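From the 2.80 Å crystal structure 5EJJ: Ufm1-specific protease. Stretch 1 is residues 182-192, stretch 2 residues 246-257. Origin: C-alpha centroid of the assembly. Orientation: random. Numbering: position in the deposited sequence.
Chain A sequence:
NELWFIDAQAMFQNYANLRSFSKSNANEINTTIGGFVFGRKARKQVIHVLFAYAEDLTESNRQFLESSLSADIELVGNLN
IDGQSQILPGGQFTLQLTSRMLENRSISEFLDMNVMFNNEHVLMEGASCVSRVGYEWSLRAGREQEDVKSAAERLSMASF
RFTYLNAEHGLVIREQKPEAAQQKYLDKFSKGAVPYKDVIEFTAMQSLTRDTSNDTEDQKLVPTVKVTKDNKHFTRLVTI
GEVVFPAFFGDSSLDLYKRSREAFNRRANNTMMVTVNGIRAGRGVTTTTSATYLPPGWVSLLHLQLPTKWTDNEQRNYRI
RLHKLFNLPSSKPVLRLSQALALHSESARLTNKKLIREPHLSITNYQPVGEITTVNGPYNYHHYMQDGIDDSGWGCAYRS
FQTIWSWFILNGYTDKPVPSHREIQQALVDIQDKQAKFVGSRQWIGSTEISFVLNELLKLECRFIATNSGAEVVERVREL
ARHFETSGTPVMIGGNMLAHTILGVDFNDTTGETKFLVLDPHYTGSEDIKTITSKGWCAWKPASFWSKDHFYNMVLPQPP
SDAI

Stretch 1 (182-192) QQKYLDKFSKG
Stretch 2 246-257: PAFFGDSSLDLY

Two mostly non-helical segments can be joined by backbone donors that meet both backbone and side-chain acceptors, and the contact between residues 182-192 and 246-257 of this protease is a worked example: polar groups of loops, turns and a helix start pair up, with side-chain packing beside them, burying 693 Å² in all.

The register pairs Q183 with S252 (CA to CA 4.1 Å), K184 with G250 (4.8 Å), Y185 with S253 (5.3 Å) and S190 with F249 (5.0 Å), so the chains run broadly opposite, Y185 and S253 being locally out of order. CA-to-CB points toward the other stretch at Y185, S190, A247, S253 and L256, and sideways at L186, D187 and F249. At one end Q182, extended at phi/psi -97/102, clasps S253, the first residue of helix 253-257: S253 N donates to Q182 O at 3.1 Å, nearly straight at 174°, and Q182 N donates to S253 OG at 3.1 Å, S253 chi1 being p. Just before the helix, S252 (chi1 p) caps it, its OG accepting weakly from D255 N at 3.3 Å, while S252 N donates to D255 OD2 at 3.2 Å.

The middle is turn against turn. K184, at 51/31, opens a type I turn closed by D187 N to K184 O at 3.1 Å. The facing type II turn runs from F248 to D251, with G250 at 104/-1, a conformation that calls for glycine. D187, chi1 m, reaches across so that its OD1 accepts from G250 N at 2.7 Å. Y185 N donates to D251 O at 3.3 Å and a less ideal 138°; a water accepts from L186 N at 2.8 Å and also lies 2.6 Å from D251 O.

Side-chain packing accompanies these bonds. Y185, chi1 t, lays a ring face over S253 CB, 4.0 Å from the ring centroid. L186 (m, p) brings CD1 to 3.4 Å from L256 CG. F249, chi1 t, has D187 OD2 over one face, its CE1 3.3 Å from K191 CG, while S190 CB packs 3.3 Å from A247 O.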

# COMPACT_ATOMS: atom_id res chain seq x y z
N GLN A 182 -17.57 -25.10 9.18
CA GLN A 182 -18.48 -24.09 9.71
C GLN A 182 -18.65 -22.95 8.69
O GLN A 182 -17.77 -22.10 8.54
CB GLN A 182 -17.95 -23.56 11.04
CG GLN A 182 -17.20 -24.63 11.87
CD GLN A 182 -16.53 -24.08 13.13
OE1 GLN A 182 -15.30 -24.19 13.29
NE2 GLN A 182 -17.32 -23.49 14.04
N GLN A 183 -19.76 -22.95 7.97
CA GLN A 183 -20.04 -21.93 6.96
C GLN A 183 -20.02 -20.49 7.48
O GLN A 183 -20.17 -20.25 8.68
CB GLN A 183 -21.38 -22.22 6.31
CG GLN A 183 -21.45 -23.60 5.70
CD GLN A 183 -20.45 -23.75 4.57
OE1 GLN A 183 -20.19 -22.79 3.84
NE2 GLN A 183 -19.88 -24.95 4.42
N LYS A 184 -19.81 -19.53 6.58
CA LYS A 184 -19.86 -18.11 6.94
C LYS A 184 -19.00 -17.74 8.16
O LYS A 184 -19.31 -16.80 8.90
CB LYS A 184 -21.31 -17.68 7.18
CG LYS A 184 -22.29 -18.32 6.22
CD LYS A 184 -22.93 -17.33 5.27
CE LYS A 184 -23.47 -18.03 4.02
NZ LYS A 184 -22.79 -17.58 2.76
N TYR A 185 -17.90 -18.48 8.33
CA TYR A 185 -17.19 -18.52 9.60
C TYR A 185 -16.71 -17.17 10.12
O TYR A 185 -16.68 -16.97 11.33
CB TYR A 185 -16.07 -19.58 9.58
CG TYR A 185 -15.42 -19.80 10.94
CD1 TYR A 185 -14.16 -19.29 11.22
CD2 TYR A 185 -16.07 -20.51 11.94
CE1 TYR A 185 -13.56 -19.48 12.45
CE2 TYR A 185 -15.47 -20.70 13.18
CZ TYR A 185 -14.21 -20.18 13.44
OH TYR A 185 -13.60 -20.35 14.67
N LEU A 186 -16.36 -16.22 9.25
CA LEU A 186 -15.97 -14.89 9.77
C LEU A 186 -16.78 -13.72 9.21
O LEU A 186 -16.33 -12.56 9.33
CB LEU A 186 -14.48 -14.58 9.57
CG LEU A 186 -13.33 -15.40 10.14
CD1 LEU A 186 -13.16 -16.62 9.27
CD2 LEU A 186 -12.07 -14.58 10.09
N ASP A 187 -17.94 -14.02 8.63
CA ASP A 187 -18.75 -13.00 7.97
C ASP A 187 -18.95 -11.74 8.79
O ASP A 187 -18.88 -10.63 8.26
CB ASP A 187 -20.09 -13.57 7.56
CG ASP A 187 -19.99 -14.45 6.35
OD1 ASP A 187 -18.84 -14.81 6.00
OD2 ASP A 187 -21.03 -14.78 5.74
N LYS A 188 -19.17 -11.92 10.08
CA LYS A 188 -19.23 -10.80 11.01
C LYS A 188 -18.06 -9.81 10.81
O LYS A 188 -18.24 -8.60 10.92
CB LYS A 188 -19.29 -11.32 12.46
CG LYS A 188 -18.83 -10.30 13.51
CD LYS A 188 -19.18 -10.73 14.94
CE LYS A 188 -18.45 -12.01 15.38
NZ LYS A 188 -18.12 -12.01 16.86
N PHE A 189 -16.87 -10.33 10.47
CA PHE A 189 -15.67 -9.49 10.39
C PHE A 189 -15.29 -9.09 8.98
O PHE A 189 -14.57 -8.11 8.79
CB PHE A 189 -14.45 -10.22 10.94
CG PHE A 189 -14.62 -10.74 12.33
CD1 PHE A 189 -15.10 -12.02 12.54
CD2 PHE A 189 -14.26 -9.96 13.42
CE1 PHE A 189 -15.25 -12.50 13.81
CE2 PHE A 189 -14.40 -10.44 14.70
CZ PHE A 189 -14.90 -11.71 14.90
N SER A 190 -15.70 -9.87 8.00
CA SER A 190 -15.21 -9.64 6.66
C SER A 190 -16.21 -9.00 5.73
O SER A 190 -16.03 -9.06 4.51
CB SER A 190 -14.72 -10.96 6.06
OG SER A 190 -15.74 -11.95 6.05
N LYS A 191 -17.24 -8.35 6.27
CA LYS A 191 -18.44 -8.06 5.48
C LYS A 191 -18.28 -6.96 4.43
O LYS A 191 -18.40 -7.22 3.22
CB LYS A 191 -19.65 -7.75 6.36
CG LYS A 191 -20.98 -8.06 5.65
CD LYS A 191 -22.14 -7.28 6.27
CE LYS A 191 -23.43 -7.39 5.44
NZ LYS A 191 -24.46 -6.40 5.91
N GLY A 192 -18.04 -5.74 4.88
CA GLY A 192 -17.72 -4.69 3.94
C GLY A 192 -16.28 -4.35 4.20
O GLY A 192 -15.89 -3.18 4.24
N PRO A 246 -6.27 -13.53 2.84
CA PRO A 246 -7.59 -12.90 2.78
C PRO A 246 -8.74 -13.70 3.40
O PRO A 246 -8.87 -14.88 3.16
CB PRO A 246 -7.82 -12.74 1.28
CG PRO A 246 -6.92 -13.67 0.66
CD PRO A 246 -5.72 -13.71 1.50
N ALA A 247 -9.55 -12.99 4.19
CA ALA A 247 -10.85 -13.46 4.69
C ALA A 247 -11.95 -12.82 3.85
O ALA A 247 -12.24 -11.63 4.00
CB ALA A 247 -11.01 -13.02 6.11
N PHE A 248 -12.57 -13.59 2.96
CA PHE A 248 -13.62 -13.03 2.12
C PHE A 248 -14.98 -13.31 2.75
O PHE A 248 -15.19 -14.37 3.34
CB PHE A 248 -13.57 -13.59 0.70
CG PHE A 248 -12.35 -13.18 -0.07
CD1 PHE A 248 -12.18 -11.86 -0.45
CD2 PHE A 248 -11.38 -14.10 -0.40
CE1 PHE A 248 -11.07 -11.46 -1.16
CE2 PHE A 248 -10.26 -13.72 -1.10
CZ PHE A 248 -10.10 -12.39 -1.48
N PHE A 249 -15.90 -12.35 2.63
CA PHE A 249 -17.24 -12.54 3.16
C PHE A 249 -17.88 -13.75 2.49
O PHE A 249 -17.91 -13.84 1.25
CB PHE A 249 -18.08 -11.28 2.96
CG PHE A 249 -19.53 -11.45 3.33
CD1 PHE A 249 -19.97 -11.17 4.63
CD2 PHE A 249 -20.46 -11.86 2.39
CE1 PHE A 249 -21.31 -11.32 4.97
CE2 PHE A 249 -21.78 -12.00 2.73
CZ PHE A 249 -22.21 -11.73 4.02
N GLY A 250 -18.34 -14.69 3.30
CA GLY A 250 -19.09 -15.82 2.81
C GLY A 250 -18.35 -17.14 2.75
O GLY A 250 -18.94 -18.14 2.35
N ASP A 251 -17.07 -17.19 3.11
CA ASP A 251 -16.37 -18.49 3.04
C ASP A 251 -16.30 -19.26 4.36
O ASP A 251 -16.38 -18.68 5.44
CB ASP A 251 -15.00 -18.45 2.32
CG ASP A 251 -14.10 -17.32 2.78
OD1 ASP A 251 -13.23 -16.92 1.98
OD2 ASP A 251 -14.26 -16.83 3.92
N SER A 252 -16.19 -20.58 4.21
CA SER A 252 -16.29 -21.52 5.32
C SER A 252 -14.96 -21.70 5.98
O SER A 252 -13.93 -21.61 5.32
CB SER A 252 -16.78 -22.89 4.83
OG SER A 252 -15.76 -23.66 4.20
N SER A 253 -14.99 -21.96 7.29
CA SER A 253 -13.79 -22.24 8.08
C SER A 253 -12.84 -23.16 7.31
O SER A 253 -11.63 -23.03 7.43
CB SER A 253 -14.16 -22.85 9.44
OG SER A 253 -14.58 -24.21 9.34
N LEU A 254 -13.38 -24.06 6.49
CA LEU A 254 -12.53 -24.89 5.65
C LEU A 254 -11.77 -24.06 4.61
O LEU A 254 -10.56 -24.21 4.45
CB LEU A 254 -13.34 -25.96 4.93
CG LEU A 254 -12.43 -26.91 4.14
CD1 LEU A 254 -11.54 -27.70 5.08
CD2 LEU A 254 -13.23 -27.85 3.28
N ASP A 255 -12.51 -23.21 3.90
CA ASP A 255 -11.92 -22.31 2.91
C ASP A 255 -10.82 -21.48 3.55
O ASP A 255 -9.77 -21.26 2.94
CB ASP A 255 -12.99 -21.38 2.32
CG ASP A 255 -13.94 -22.07 1.34
OD1 ASP A 255 -13.47 -22.85 0.47
OD2 ASP A 255 -15.17 -21.81 1.44
N LEU A 256 -11.06 -21.01 4.78
CA LEU A 256 -10.07 -20.22 5.50
C LEU A 256 -8.80 -21.02 5.73
O LEU A 256 -7.72 -20.48 5.73
CB LEU A 256 -10.58 -19.77 6.86
CG LEU A 256 -11.53 -18.59 7.03
CD1 LEU A 256 -10.99 -17.28 6.47
CD2 LEU A 256 -12.83 -18.93 6.41
N TYR A 257 -8.95 -22.32 5.94
CA TYR A 257 -7.80 -23.15 6.29
C TYR A 257 -6.91 -23.39 5.08
O TYR A 257 -5.69 -23.22 5.16
CB TYR A 257 -8.23 -24.46 6.95
CG TYR A 257 -7.20 -25.56 6.84
CD1 TYR A 257 -6.13 -25.63 7.73
CD2 TYR A 257 -7.31 -26.54 5.85
CE1 TYR A 257 -5.19 -26.64 7.62
CE2 TYR A 257 -6.37 -27.53 5.72
CZ TYR A 257 -5.31 -27.58 6.62
OH TYR A 257 -4.38 -28.58 6.51
O HOH W 1 -16.31 -16.26 6.46